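Local coordinates for protein chitinase (Thermococcus chitonophagus, PDB 5XSW) that probably hydrolyses the glycosidic bonds of chitin as an endochitinase, its helical domain holding a bound glycan of N-acetylglucosamine units, at residues Lys145-Gly150 / Lys200-Phe205; Leu206-Ala211 / Asn380-Met385; Glu328-Asp333 / Gly373-Val378; Glu344-Phe349 / Phe366-Phe371. All coordinates share one frame; numbering follows the deposited sequence.

Interaction 1: residues Lys145-Gly150 / Lys200-Phe205; sequences KPHQNG and KVNPNF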
loop_
_atom_site.group_PDB
_atom_site.type_symbol
_atom_site.label_atom_id
_atom_site.label_comp_id
_atom_site.label_asym_id
_atom_site.label_seq_id
_atom_site.Cartn_x
_atom_site.Cartn_y
_atom_site.Cartn_z
ATOM N N LYS A 145 14.089 35.875 9.206
ATOM C CA LYS A 145 15.427 35.310 9.334
ATOM C C LYS A 145 15.623 34.121 8.363
ATOM O O LYS A 145 15.059 33.076 8.601
ATOM C CB LYS A 145 15.623 34.845 10.775
ATOM C CG LYS A 145 16.964 34.156 11.049
ATOM C CD LYS A 145 17.125 33.715 12.527
ATOM C CE LYS A 145 16.318 32.439 12.840
ATOM N NZ LYS A 145 16.819 31.650 14.026
ATOM N N PRO A 146 16.388 34.285 7.274
ATOM C CA PRO A 146 16.573 33.122 6.386
ATOM C C PRO A 146 17.140 31.906 7.122
ATOM O O PRO A 146 17.822 32.029 8.159
ATOM C CB PRO A 146 17.568 33.613 5.323
ATOM C CG PRO A 146 18.144 34.910 5.861
ATOM C CD PRO A 146 17.219 35.445 6.893
ATOM N N HIS A 147 16.837 30.716 6.597
ATOM C CA HIS A 147 17.267 29.477 7.233
ATOM C C HIS A 147 17.541 28.407 6.177
ATOM O O HIS A 147 17.441 28.669 4.992
ATOM C CB HIS A 147 16.219 28.985 8.207
ATOM C CG HIS A 147 14.886 28.669 7.555
ATOM N ND1 HIS A 147 14.469 27.374 7.279
ATOM C CD2 HIS A 147 13.895 29.489 7.102
ATOM C CE1 HIS A 147 13.258 27.405 6.736
ATOM N NE2 HIS A 147 12.890 28.674 6.606
ATOM N N GLN A 148 17.909 27.210 6.603
ATOM C CA GLN A 148 18.231 26.180 5.609
ATOM C C GLN A 148 17.664 24.823 6.061
ATOM O O GLN A 148 18.262 23.769 5.811
ATOM C CB GLN A 148 19.773 26.128 5.372
ATOM C CG GLN A 148 20.277 27.279 4.392
ATOM C CD GLN A 148 19.754 27.198 2.896
ATOM O OE1 GLN A 148 20.480 26.703 2.020
ATOM N NE2 GLN A 148 18.520 27.729 2.606
ATOM N N ASN A 149 16.532 24.825 6.747
ATOM C CA ASN A 149 15.926 23.538 7.144
ATOM C C ASN A 149 15.431 22.744 5.903
ATOM O O ASN A 149 14.926 23.341 4.932
ATOM C CB ASN A 149 14.745 23.757 8.098
ATOM C CG ASN A 149 15.189 24.303 9.468
ATOM O OD1 ASN A 149 15.522 23.547 10.377
ATOM N ND2 ASN A 149 15.115 25.593 9.618
ATOM N N GLY A 150 15.550 21.429 5.943
ATOM C CA GLY A 150 15.061 20.655 4.808
ATOM C C GLY A 150 13.704 20.125 5.199
ATOM O O GLY A 150 12.793 20.896 5.477
ATOM N N LYS A 200 6.328 18.307 12.572
ATOM C CA LYS A 200 7.579 19.108 12.503
ATOM C C LYS A 200 8.107 19.200 11.101
ATOM O O LYS A 200 9.303 19.446 10.889
ATOM C CB LYS A 200 8.678 18.530 13.434
ATOM C CG LYS A 200 8.104 18.111 14.822
ATOM C CD LYS A 200 7.311 19.293 15.478
ATOM C CE LYS A 200 6.662 18.753 16.772
ATOM N NZ LYS A 200 5.856 19.832 17.503
ATOM N N VAL A 201 7.212 19.030 10.117
ATOM C CA VAL A 201 7.613 19.166 8.721
ATOM C C VAL A 201 7.590 20.610 8.238
ATOM O O VAL A 201 6.575 21.317 8.430
ATOM C CB VAL A 201 6.635 18.321 7.793
ATOM C CG1 VAL A 201 7.078 18.421 6.303
ATOM C CG2 VAL A 201 6.680 16.857 8.323
ATOM N N ASN A 202 8.710 21.034 7.657
ATOM C CA ASN A 202 8.935 22.348 7.054
ATOM C C ASN A 202 7.922 22.592 5.933
ATOM O O ASN A 202 7.912 21.860 4.952
ATOM C CB ASN A 202 10.354 22.381 6.465
ATOM C CG ASN A 202 10.723 23.707 5.802
ATOM O OD1 ASN A 202 9.967 24.697 5.821
ATOM N ND2 ASN A 202 11.916 23.747 5.242
ATOM N N PRO A 203 7.064 23.604 6.080
ATOM C CA PRO A 203 6.086 23.886 5.028
ATOM C C PRO A 203 6.749 24.105 3.688
ATOM O O PRO A 203 6.144 23.755 2.672
ATOM C CB PRO A 203 5.388 25.217 5.508
ATOM C CG PRO A 203 5.619 25.243 7.003
ATOM C CD PRO A 203 6.978 24.535 7.221
ATOM N N ASN A 204 7.962 24.669 3.649
ATOM C CA ASN A 204 8.595 24.899 2.350
ATOM C C ASN A 204 8.935 23.542 1.642
ATOM O O ASN A 204 8.961 23.441 0.415
ATOM C CB ASN A 204 9.894 25.681 2.528
ATOM C CG ASN A 204 9.641 27.146 2.912
ATOM O OD1 ASN A 204 8.580 27.713 2.619
ATOM N ND2 ASN A 204 10.616 27.746 3.604
ATOM N N PHE A 205 9.216 22.531 2.442
ATOM C CA PHE A 205 9.560 21.220 1.853
ATOM C C PHE A 205 8.262 20.642 1.190
ATOM O O PHE A 205 8.310 20.148 0.075
ATOM C CB PHE A 205 10.079 20.260 2.912
ATOM C CG PHE A 205 10.345 18.875 2.348
ATOM C CD1 PHE A 205 11.514 18.649 1.646
ATOM C CD2 PHE A 205 9.378 17.855 2.450
ATOM C CE1 PHE A 205 11.782 17.396 1.047
ATOM C CE2 PHE A 205 9.614 16.582 1.845
ATOM C CZ PHE A 205 10.832 16.374 1.151
HETATM O O HOH W 1 10.941 30.061 5.185
#

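Interaction 2: residues Leu206-Ala211 / Asn380-Met385; sequences LMALAA and NITATM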
loop_
_atom_site.group_PDB
_atom_site.type_symbol
_atom_site.label_atom_id
_atom_site.label_comp_id
_atom_site.label_asym_id
_atom_site.label_seq_id
_atom_site.Cartn_x
_atom_site.Cartn_y
_atom_site.Cartn_z
ATOM N N LEU A 206 7.132 20.682 1.898
ATOM C CA LEU A 206 5.850 20.163 1.297
ATOM C C LEU A 206 5.466 20.979 0.077
ATOM O O LEU A 206 4.958 20.441 -0.912
ATOM C CB LEU A 206 4.674 20.188 2.312
ATOM C CG LEU A 206 4.832 19.125 3.419
ATOM C CD1 LEU A 206 3.696 19.145 4.435
ATOM C CD2 LEU A 206 4.885 17.668 2.805
ATOM N N MET A 207 5.781 22.268 0.096
ATOM C CA MET A 207 5.502 23.166 -1.048
ATOM C C MET A 207 6.330 22.740 -2.278
ATOM O O MET A 207 5.835 22.642 -3.431
ATOM C CB MET A 207 5.827 24.636 -0.687
ATOM C CG MET A 207 4.799 25.279 0.252
ATOM S SD MET A 207 3.272 25.848 -0.612
ATOM C CE MET A 207 3.879 27.155 -1.690
ATOM N N ALA A 208 7.595 22.487 -2.010
ATOM C CA ALA A 208 8.532 22.097 -3.031
ATOM C C ALA A 208 8.104 20.742 -3.606
ATOM O O ALA A 208 8.193 20.516 -4.818
ATOM C CB ALA A 208 9.963 21.955 -2.430
ATOM N N LEU A 209 7.665 19.863 -2.707
ATOM C CA LEU A 209 7.329 18.505 -3.100
ATOM C C LEU A 209 6.097 18.573 -4.036
ATOM O O LEU A 209 6.087 17.962 -5.099
ATOM C CB LEU A 209 7.026 17.642 -1.877
ATOM C CG LEU A 209 6.660 16.153 -2.224
ATOM C CD1 LEU A 209 7.774 15.409 -3.041
ATOM C CD2 LEU A 209 6.359 15.394 -0.936
ATOM N N ALA A 210 5.071 19.342 -3.657
ATOM C CA ALA A 210 3.869 19.417 -4.507
ATOM C C ALA A 210 4.205 20.047 -5.866
ATOM O O ALA A 210 3.576 19.719 -6.893
ATOM C CB ALA A 210 2.743 20.222 -3.811
ATOM N N ALA A 211 5.145 21.005 -5.882
ATOM C CA ALA A 211 5.464 21.688 -7.127
ATOM C C ALA A 211 6.091 20.671 -8.143
ATOM O O ALA A 211 5.729 20.613 -9.342
ATOM C CB ALA A 211 6.424 22.863 -6.848
ATOM N N ASN A 380 16.513 21.923 -4.085
ATOM C CA ASN A 380 16.772 23.297 -4.545
ATOM C C ASN A 380 15.612 24.246 -4.231
ATOM O O ASN A 380 15.816 25.376 -3.769
ATOM C CB ASN A 380 17.059 23.303 -6.050
ATOM C CG ASN A 380 18.445 22.679 -6.355
ATOM O OD1 ASN A 380 19.405 22.790 -5.560
ATOM N ND2 ASN A 380 18.533 21.974 -7.467
ATOM N N ILE A 381 14.386 23.803 -4.466
ATOM C CA ILE A 381 13.245 24.704 -4.201
ATOM C C ILE A 381 13.065 24.935 -2.693
ATOM O O ILE A 381 12.790 26.073 -2.259
ATOM C CB ILE A 381 11.922 24.151 -4.854
ATOM C CG1 ILE A 381 12.057 24.219 -6.375
ATOM C CG2 ILE A 381 10.680 24.958 -4.406
ATOM C CD1 ILE A 381 10.818 23.637 -7.158
ATOM N N THR A 382 13.204 23.886 -1.889
ATOM C CA THR A 382 13.102 24.054 -0.439
ATOM C C THR A 382 14.154 25.088 0.037
ATOM O O THR A 382 13.829 25.984 0.844
ATOM C CB THR A 382 13.321 22.701 0.306
ATOM O OG1 THR A 382 12.390 21.737 -0.205
ATOM C CG2 THR A 382 13.118 22.792 1.834
ATOM N N ALA A 383 15.402 24.925 -0.419
ATOM C CA ALA A 383 16.488 25.849 -0.029
ATOM C C ALA A 383 16.150 27.290 -0.475
ATOM O O ALA A 383 16.295 28.227 0.292
ATOM C CB ALA A 383 17.843 25.393 -0.642
ATOM N N THR A 384 15.709 27.466 -1.710
ATOM C CA THR A 384 15.334 28.809 -2.217
ATOM C C THR A 384 14.193 29.450 -1.433
ATOM O O THR A 384 14.245 30.634 -1.118
ATOM C CB THR A 384 14.963 28.733 -3.716
ATOM O OG1 THR A 384 16.080 28.134 -4.403
ATOM C CG2 THR A 384 14.692 30.129 -4.331
ATOM N N MET A 385 13.157 28.675 -1.123
ATOM C CA MET A 385 12.059 29.175 -0.309
ATOM C C MET A 385 12.536 29.552 1.092
ATOM O O MET A 385 12.126 30.574 1.643
ATOM C CB MET A 385 10.950 28.109 -0.214
ATOM C CG MET A 385 10.234 27.920 -1.557
ATOM S SD MET A 385 8.956 26.679 -1.386
ATOM C CE MET A 385 7.615 27.661 -0.653
#

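Interaction 3: residues Glu328-Asp333 / Gly373-Val378; sequences ETEIID and GHVPTV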
loop_
_atom_site.group_PDB
_atom_site.type_symbol
_atom_site.label_atom_id
_atom_site.label_comp_id
_atom_site.label_asym_id
_atom_site.label_seq_id
_atom_site.Cartn_x
_atom_site.Cartn_y
_atom_site.Cartn_z
ATOM N N GLU A 328 19.770 14.030 5.029
ATOM C CA GLU A 328 18.541 13.447 5.498
ATOM C C GLU A 328 17.373 13.748 4.512
ATOM O O GLU A 328 16.563 12.859 4.136
ATOM C CB GLU A 328 18.188 13.960 6.891
ATOM C CG GLU A 328 16.807 13.422 7.353
ATOM C CD GLU A 328 16.424 13.824 8.770
ATOM O OE1 GLU A 328 16.668 15.008 9.135
ATOM O OE2 GLU A 328 15.839 12.993 9.478
ATOM N N THR A 329 17.285 15.005 4.130
ATOM C CA THR A 329 16.211 15.479 3.224
ATOM C C THR A 329 16.313 14.763 1.867
ATOM O O THR A 329 15.302 14.398 1.267
ATOM C CB THR A 329 16.259 17.030 3.055
ATOM O OG1 THR A 329 16.017 17.628 4.355
ATOM C CG2 THR A 329 15.155 17.485 2.076
ATOM N N GLU A 330 17.523 14.588 1.356
ATOM C CA GLU A 330 17.710 13.851 0.118
ATOM C C GLU A 330 17.215 12.375 0.216
ATOM O O GLU A 330 16.542 11.885 -0.700
ATOM C CB GLU A 330 19.225 13.838 -0.271
ATOM C CG GLU A 330 19.684 15.243 -0.710
ATOM C CD GLU A 330 21.202 15.331 -0.730
ATOM O OE1 GLU A 330 21.834 14.347 -1.139
ATOM O OE2 GLU A 330 21.745 16.358 -0.334
ATOM N N ILE A 331 17.561 11.699 1.303
ATOM C CA ILE A 331 17.172 10.301 1.551
ATOM C C ILE A 331 15.646 10.207 1.644
ATOM O O ILE A 331 14.991 9.361 1.007
ATOM C CB ILE A 331 17.788 9.783 2.826
ATOM C CG1 ILE A 331 19.313 9.650 2.639
ATOM C CG2 ILE A 331 17.201 8.401 3.210
ATOM C CD1 ILE A 331 20.078 9.321 3.915
ATOM N N ILE A 332 15.074 11.084 2.442
ATOM C CA ILE A 332 13.627 11.057 2.629
ATOM C C ILE A 332 12.893 11.396 1.294
ATOM O O ILE A 332 11.916 10.729 0.961
ATOM C CB ILE A 332 13.165 12.048 3.747
ATOM C CG1 ILE A 332 13.625 11.617 5.151
ATOM C CG2 ILE A 332 11.619 12.197 3.791
ATOM C CD1 ILE A 332 13.329 10.160 5.527
ATOM N N ASP A 333 13.338 12.417 0.564
ATOM C CA ASP A 333 12.710 12.718 -0.720
ATOM C C ASP A 333 12.907 11.564 -1.733
ATOM O O ASP A 333 12.011 11.219 -2.485
ATOM C CB ASP A 333 13.280 13.971 -1.343
ATOM C CG ASP A 333 12.561 14.335 -2.600
ATOM O OD1 ASP A 333 11.393 14.742 -2.474
ATOM O OD2 ASP A 333 13.085 14.137 -3.733
ATOM N N GLY A 373 14.535 14.187 -12.111
ATOM C CA GLY A 373 15.344 15.115 -11.304
ATOM C C GLY A 373 14.650 15.457 -9.985
ATOM O O GLY A 373 14.841 16.558 -9.438
ATOM N N HIS A 374 13.919 14.479 -9.439
ATOM C CA HIS A 374 13.054 14.698 -8.282
ATOM C C HIS A 374 13.837 15.273 -7.083
ATOM O O HIS A 374 13.455 16.298 -6.524
ATOM C CB HIS A 374 12.371 13.369 -7.860
ATOM C CG HIS A 374 11.188 13.549 -6.959
ATOM N ND1 HIS A 374 11.319 13.877 -5.618
ATOM C CD2 HIS A 374 9.855 13.404 -7.188
ATOM C CE1 HIS A 374 10.123 13.895 -5.049
ATOM N NE2 HIS A 374 9.211 13.632 -5.984
ATOM N N VAL A 375 14.916 14.600 -6.678
ATOM C CA VAL A 375 15.661 15.009 -5.471
ATOM C C VAL A 375 16.327 16.413 -5.628
ATOM O O VAL A 375 16.075 17.296 -4.808
ATOM C CB VAL A 375 16.723 13.933 -5.047
ATOM C CG1 VAL A 375 17.684 14.474 -3.921
ATOM C CG2 VAL A 375 15.982 12.717 -4.520
ATOM N N PRO A 376 17.135 16.631 -6.677
ATOM C CA PRO A 376 17.709 17.983 -6.778
ATOM C C PRO A 376 16.635 19.090 -6.938
ATOM O O PRO A 376 16.832 20.194 -6.467
ATOM C CB PRO A 376 18.585 17.919 -8.059
ATOM C CG PRO A 376 18.024 16.730 -8.870
ATOM C CD PRO A 376 17.621 15.736 -7.764
ATOM N N THR A 377 15.545 18.820 -7.626
ATOM C CA THR A 377 14.488 19.840 -7.745
ATOM C C THR A 377 13.905 20.203 -6.377
ATOM O O THR A 377 13.790 21.381 -6.037
ATOM C CB THR A 377 13.334 19.353 -8.668
ATOM O OG1 THR A 377 13.860 19.045 -9.974
ATOM C CG2 THR A 377 12.207 20.428 -8.827
ATOM N N VAL A 378 13.509 19.189 -5.609
ATOM C CA VAL A 378 12.781 19.432 -4.369
ATOM C C VAL A 378 13.741 20.113 -3.370
ATOM O O VAL A 378 13.391 21.050 -2.641
ATOM C CB VAL A 378 12.220 18.102 -3.800
ATOM C CG1 VAL A 378 11.727 18.289 -2.366
ATOM C CG2 VAL A 378 10.992 17.610 -4.716
#

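Interaction 4: residues Glu344-Phe349 / Phe366-Phe371; sequences EALKIF and FNMEGF. With NAG (2-acetamido-2-deoxy-beta-D-glucopyranose), chain C.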
loop_
_atom_site.group_PDB
_atom_site.type_symbol
_atom_site.label_atom_id
_atom_site.label_comp_id
_atom_site.label_asym_id
_atom_site.label_seq_id
_atom_site.Cartn_x
_atom_site.Cartn_y
_atom_site.Cartn_z
ATOM N N GLU A 344 16.548 1.321 1.078
ATOM C CA GLU A 344 17.146 0.128 1.707
ATOM C C GLU A 344 18.265 -0.449 0.852
ATOM O O GLU A 344 19.333 -0.868 1.380
ATOM C CB GLU A 344 16.053 -0.952 1.953
ATOM C CG GLU A 344 16.608 -2.176 2.618
ATOM C CD GLU A 344 15.522 -3.187 2.949
ATOM O OE1 GLU A 344 14.422 -3.171 2.328
ATOM O OE2 GLU A 344 15.746 -3.985 3.868
ATOM N N ALA A 345 18.065 -0.425 -0.471
ATOM C CA ALA A 345 19.031 -0.995 -1.415
ATOM C C ALA A 345 20.352 -0.205 -1.451
ATOM O O ALA A 345 21.403 -0.768 -1.848
ATOM C CB ALA A 345 18.470 -1.044 -2.798
ATOM N N LEU A 346 20.309 1.075 -1.075
ATOM C CA LEU A 346 21.518 1.925 -1.074
ATOM C C LEU A 346 22.508 1.489 0.018
ATOM O O LEU A 346 23.711 1.793 -0.086
ATOM C CB LEU A 346 21.146 3.422 -0.864
ATOM C CG LEU A 346 20.178 3.984 -1.904
ATOM C CD1 LEU A 346 19.758 5.436 -1.496
ATOM C CD2 LEU A 346 20.832 3.945 -3.253
ATOM N N LYS A 347 21.983 0.873 1.075
ATOM C CA LYS A 347 22.782 0.428 2.218
ATOM C C LYS A 347 23.602 1.579 2.854
ATOM O O LYS A 347 24.734 1.375 3.300
ATOM C CB LYS A 347 23.741 -0.717 1.789
ATOM C CG LYS A 347 22.988 -2.001 1.377
ATOM C CD LYS A 347 22.144 -2.514 2.564
ATOM C CE LYS A 347 21.538 -3.886 2.184
ATOM N NZ LYS A 347 20.658 -4.526 3.210
ATOM N N ILE A 348 23.017 2.768 2.902
ATOM C CA ILE A 348 23.648 3.936 3.539
ATOM C C ILE A 348 24.027 3.708 4.996
ATOM O O ILE A 348 25.054 4.204 5.472
ATOM C CB ILE A 348 22.706 5.145 3.426
ATOM C CG1 ILE A 348 22.805 5.678 1.992
ATOM C CG2 ILE A 348 23.029 6.218 4.517
ATOM C CD1 ILE A 348 21.583 6.531 1.568
ATOM N N PHE A 349 23.232 2.927 5.714
ATOM C CA PHE A 349 23.426 2.770 7.140
ATOM C C PHE A 349 24.170 1.500 7.505
ATOM O O PHE A 349 24.218 1.127 8.655
ATOM C CB PHE A 349 22.067 2.817 7.863
ATOM C CG PHE A 349 21.366 4.138 7.689
ATOM C CD1 PHE A 349 20.539 4.352 6.587
ATOM C CD2 PHE A 349 21.576 5.189 8.598
ATOM C CE1 PHE A 349 19.914 5.624 6.387
ATOM C CE2 PHE A 349 20.975 6.446 8.416
ATOM C CZ PHE A 349 20.130 6.666 7.326
ATOM N N PHE A 366 25.397 8.548 -4.762
ATOM C CA PHE A 366 24.612 7.333 -4.674
ATOM C C PHE A 366 23.591 7.172 -5.787
ATOM O O PHE A 366 22.794 6.252 -5.763
ATOM C CB PHE A 366 23.940 7.246 -3.312
ATOM C CG PHE A 366 24.846 6.756 -2.227
ATOM C CD1 PHE A 366 25.776 7.596 -1.654
ATOM C CD2 PHE A 366 24.782 5.452 -1.800
ATOM C CE1 PHE A 366 26.614 7.142 -0.663
ATOM C CE2 PHE A 366 25.616 4.991 -0.809
ATOM C CZ PHE A 366 26.538 5.838 -0.241
ATOM N N ASN A 367 23.608 8.080 -6.748
ATOM C CA ASN A 367 22.642 8.032 -7.832
ATOM C C ASN A 367 21.198 7.978 -7.334
ATOM O O ASN A 367 20.428 7.133 -7.744
ATOM C CB ASN A 367 22.962 6.879 -8.772
ATOM C CG ASN A 367 24.340 7.006 -9.379
ATOM O OD1 ASN A 367 24.600 7.911 -10.165
ATOM N ND2 ASN A 367 25.239 6.118 -8.994
ATOM N N MET A 368 20.874 8.878 -6.417
ATOM C CA MET A 368 19.552 8.972 -5.808
ATOM C C MET A 368 18.783 10.167 -6.348
ATOM O O MET A 368 18.158 10.905 -5.612
ATOM C CB MET A 368 19.623 9.064 -4.290
ATOM C CG MET A 368 20.667 8.216 -3.635
ATOM S SD MET A 368 20.903 8.831 -1.973
ATOM C CE MET A 368 19.228 9.038 -1.429
ATOM N N GLU A 369 18.878 10.381 -7.643
ATOM C CA GLU A 369 18.143 11.457 -8.262
ATOM C C GLU A 369 16.632 11.283 -8.137
ATOM O O GLU A 369 15.897 12.251 -8.032
ATOM C CB GLU A 369 18.541 11.626 -9.719
ATOM C CG GLU A 369 18.068 12.943 -10.282
ATOM C CD GLU A 369 18.952 13.473 -11.380
ATOM O OE1 GLU A 369 19.819 12.722 -11.850
ATOM O OE2 GLU A 369 18.763 14.635 -11.769
ATOM N N GLY A 370 16.174 10.042 -8.197
ATOM C CA GLY A 370 14.776 9.758 -8.487
ATOM C C GLY A 370 14.370 10.042 -9.941
ATOM O O GLY A 370 15.180 10.477 -10.732
ATOM N N PHE A 371 13.103 9.848 -10.292
ATOM C CA PHE A 371 12.663 10.192 -11.662
ATOM C C PHE A 371 12.479 11.679 -11.884
ATOM O O PHE A 371 11.959 12.362 -11.004
ATOM C CB PHE A 371 11.334 9.488 -11.987
ATOM C CG PHE A 371 11.462 7.974 -12.092
ATOM C CD1 PHE A 371 12.315 7.410 -13.026
ATOM C CD2 PHE A 371 10.755 7.137 -11.250
ATOM C CE1 PHE A 371 12.460 6.023 -13.129
ATOM C CE2 PHE A 371 10.892 5.753 -11.343
ATOM C CZ PHE A 371 11.747 5.206 -12.288
HETATM C C1 NAG C . 5.558 14.016 -12.218
HETATM C C2 NAG C . 4.420 13.089 -12.019
HETATM C C3 NAG C . 4.557 12.318 -10.717
HETATM C C4 NAG C . 5.890 11.644 -10.581
HETATM C C5 NAG C . 6.949 12.656 -10.750
HETATM C C6 NAG C . 8.283 11.961 -10.691
HETATM C C7 NAG C . 2.077 13.556 -12.860
HETATM C C8 NAG C . 0.785 14.409 -12.764
HETATM N N2 NAG C . 3.165 13.870 -12.024
HETATM O O3 NAG C . 3.522 11.324 -10.560
HETATM O O4 NAG C . 6.079 11.152 -9.237
HETATM O O5 NAG C . 6.845 13.318 -12.059
HETATM O O6 NAG C . 9.191 13.014 -10.990
HETATM O O7 NAG C . 2.199 12.589 -13.621
#

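Interaction 1: residues Lys145-Gly150 / Lys200-Phe205
A direct hydrogen bond joins Asn202 and Gly150. Asn202 ND2 donates to Gly150 O at 3.0 Å with an N-H...O angle of 152°; the donor lies in the carbonyl plane on a lone pair, and the oxygen sits close to the amide plane of Asn202. The same nitrogen is bonded to Asp386 OD1 on helix 374-386. At its other atom the amide works within its own segment: Asn202 is the N-cap of helix 203-214, and OD1 takes Asn204 N at 3.0 Å from above the carbonyl plane. With CG anti to the backbone N (chi1 -180°), CG is set on the side of Gly150.

A water makes the second polar connection. It lies in plane at the edge of the His147 ring, 2.8 Å from NE2, and accepts from Asn204 ND2, also at 2.8 Å. Asn204 ND2 is bonded to Asp386 as well, while its OD1 accepts from Gly165 N. The Asn204 amide is turned only 16° from the His147 ring plane.

In van der Waals contact, His147 and Asn202 meet tip to tip, and Phe205 CB is 3.8 Å from Gly150 O; beyond it, the Phe205 ring meets Phe151 edge to face.

Asn202 thus uses both ends of one buried amide, capping the first turn of a helix while holding the loop 145-150 against it, with Asp386 shared by both asparagines.

Interaction 2: residues Leu206-Ala211 / Asn380-Met385
Met207 and Met385 meet where helices 203-214 and 374-386 pack together inside the helical domain. The short segments run mostly antiparallel, at 138° between their directions, and their axes come within 8.5 Å, a close approach that goes with the alanines along this side of Leu206-Ala211.

Met207 shows how the fit works. Its CB takes the nearest touch, 3.5 Å from Met385 CE, and also lies 3.8 Å from Met385 SD. CG stays against the same methyl. SD then bends away from the partner helix, and CE swings back to within 3.9 Å of Met385 CE. The two thioether chains cross at about a right angle; Met385 gets its methyl there by a bend at its last torsion (chi3 81°). Around them, Phe188 and Leu192 of helix 186-199 cover Met207, and Met181 lies against Met385.

One turn before Met385, Ile381 lays its CG2 branch on the methyl of Ala208, the residue after Met207, with CG2 3.7 Å from Ala208 CB, while its CD1 reaches Ala211 CB more loosely, at 4.5 Å. Ala208 CB also lies 3.3 Å from Thr382 OG1, a hydroxyl that is itself hydrogen-bonded to Val378 O.

Interaction 3: residues Glu328-Asp333 / Gly373-Val378
The His374 ring turns its ND1-CE1 edge to the carboxylate of Asp333, the two planes 29° apart. This is a buried His-carboxylate hydrogen bond between two crossing helices, 327-338 and 374-386. ND1 donates to OD2 at 2.6 Å with an N-H...O angle of 149°, meeting the oxygen on its syn side and a little out of the carboxylate plane, while OD2 lies nearly in the plane of the ring. The neighbouring CE1 is 3.0 Å from OD1, so both oxygens face the ring edge although the bond is to OD2 alone. Over one face of the carboxylate sit the methyls of Val378, CG1 being 3.6 Å from OD1. Beside OD2, near the carboxylate plane, comes Val375 CG2 at 3.3 Å.

Asp333 reaches this place with CG anti to its backbone N (chi1 -175°). At the far side of the imidazole, NE2 is hydrogen-bonded to Glu213 OE1; both His374 and Glu213 line the glycan pocket, which places Asp333 in the second shell, where its bond to ND1 is consistent with fixing how the histidine ring is turned. Leu209 of helix 203-214 packs on both Asp333 and His374.

One turn earlier on helix 327-338, the aliphatic part of Glu330 crosses Val375 at about a right angle, with Glu330 CG 3.9 Å from Val375 CG1.

Interaction 4: residues Glu344-Phe349 / Phe366-Phe371
Leu346 carries its CD1 out to Met368 through an extended chi2 of 174°, and Met368 folds round to receive it. With chi3 at 46° the methionine bends its methyl back, and Leu346 CD1 lies in the curve, 3.6 Å from Met368 SD and about equally far from Met368 CG and CE. The sulfur also receives Ile348, whose CD1 is 4.3 Å away.

The Phe366 ring takes the other half of the contact. Ile348 CG1 rests over one face, displaced toward the rim and 4.0 Å from Phe366 CE2. At the ring's edge, near its plane, Leu346 O lies 3.8 Å from that same CE2; this carbonyl accepts a hydrogen bond from Asn352 ND2.

These side chains join the last part of helix 340-346 and the turn after it, where Lys347 has positive phi, to the loop that leads from helix 362-365 into helix 374-386. Phe334 of helix 327-338 packs against both Leu346 and Met368, and Ala356 of helix 353-357 against Ile348 and Phe366.

Further along, the loop leaves the hydrophobic cluster and enters the glycan pocket. The sugar's O6 donates to Phe371 O at 2.8 Å, and the sugar is also hydrogen-bonded to Glu213 and Gln251, and to Arg338 of the second subunit. Phe371 N is held by Asn337 OD1, and the Phe371 ring stacks on Phe371 of the second subunit.

Interactions 1, 2 and 3 run through the buried helical core. Helix 203-214 serves 1 and 2, and helix 374-386 serves 2 and 3; Phe205 CE1 reaches Val378 CG1 at 3.5 Å, bringing 1 against 3. Chemically, 1 is an amide and water network at a helix start, 2 is mainly nonpolar helix packing, with one threonine hydroxyl against an alanine methyl, and 3 is a buried carboxylate bonded to a histidine of the glycan pocket. Interaction 4 lies further out, its centre about 22 Å from the chain's centre, but is largely buried, with hydrophobic contacts near the subunit interface. It joins 3 through Glu369 O and Val375 N, 2.9 Å apart, a probable hydrogen bond.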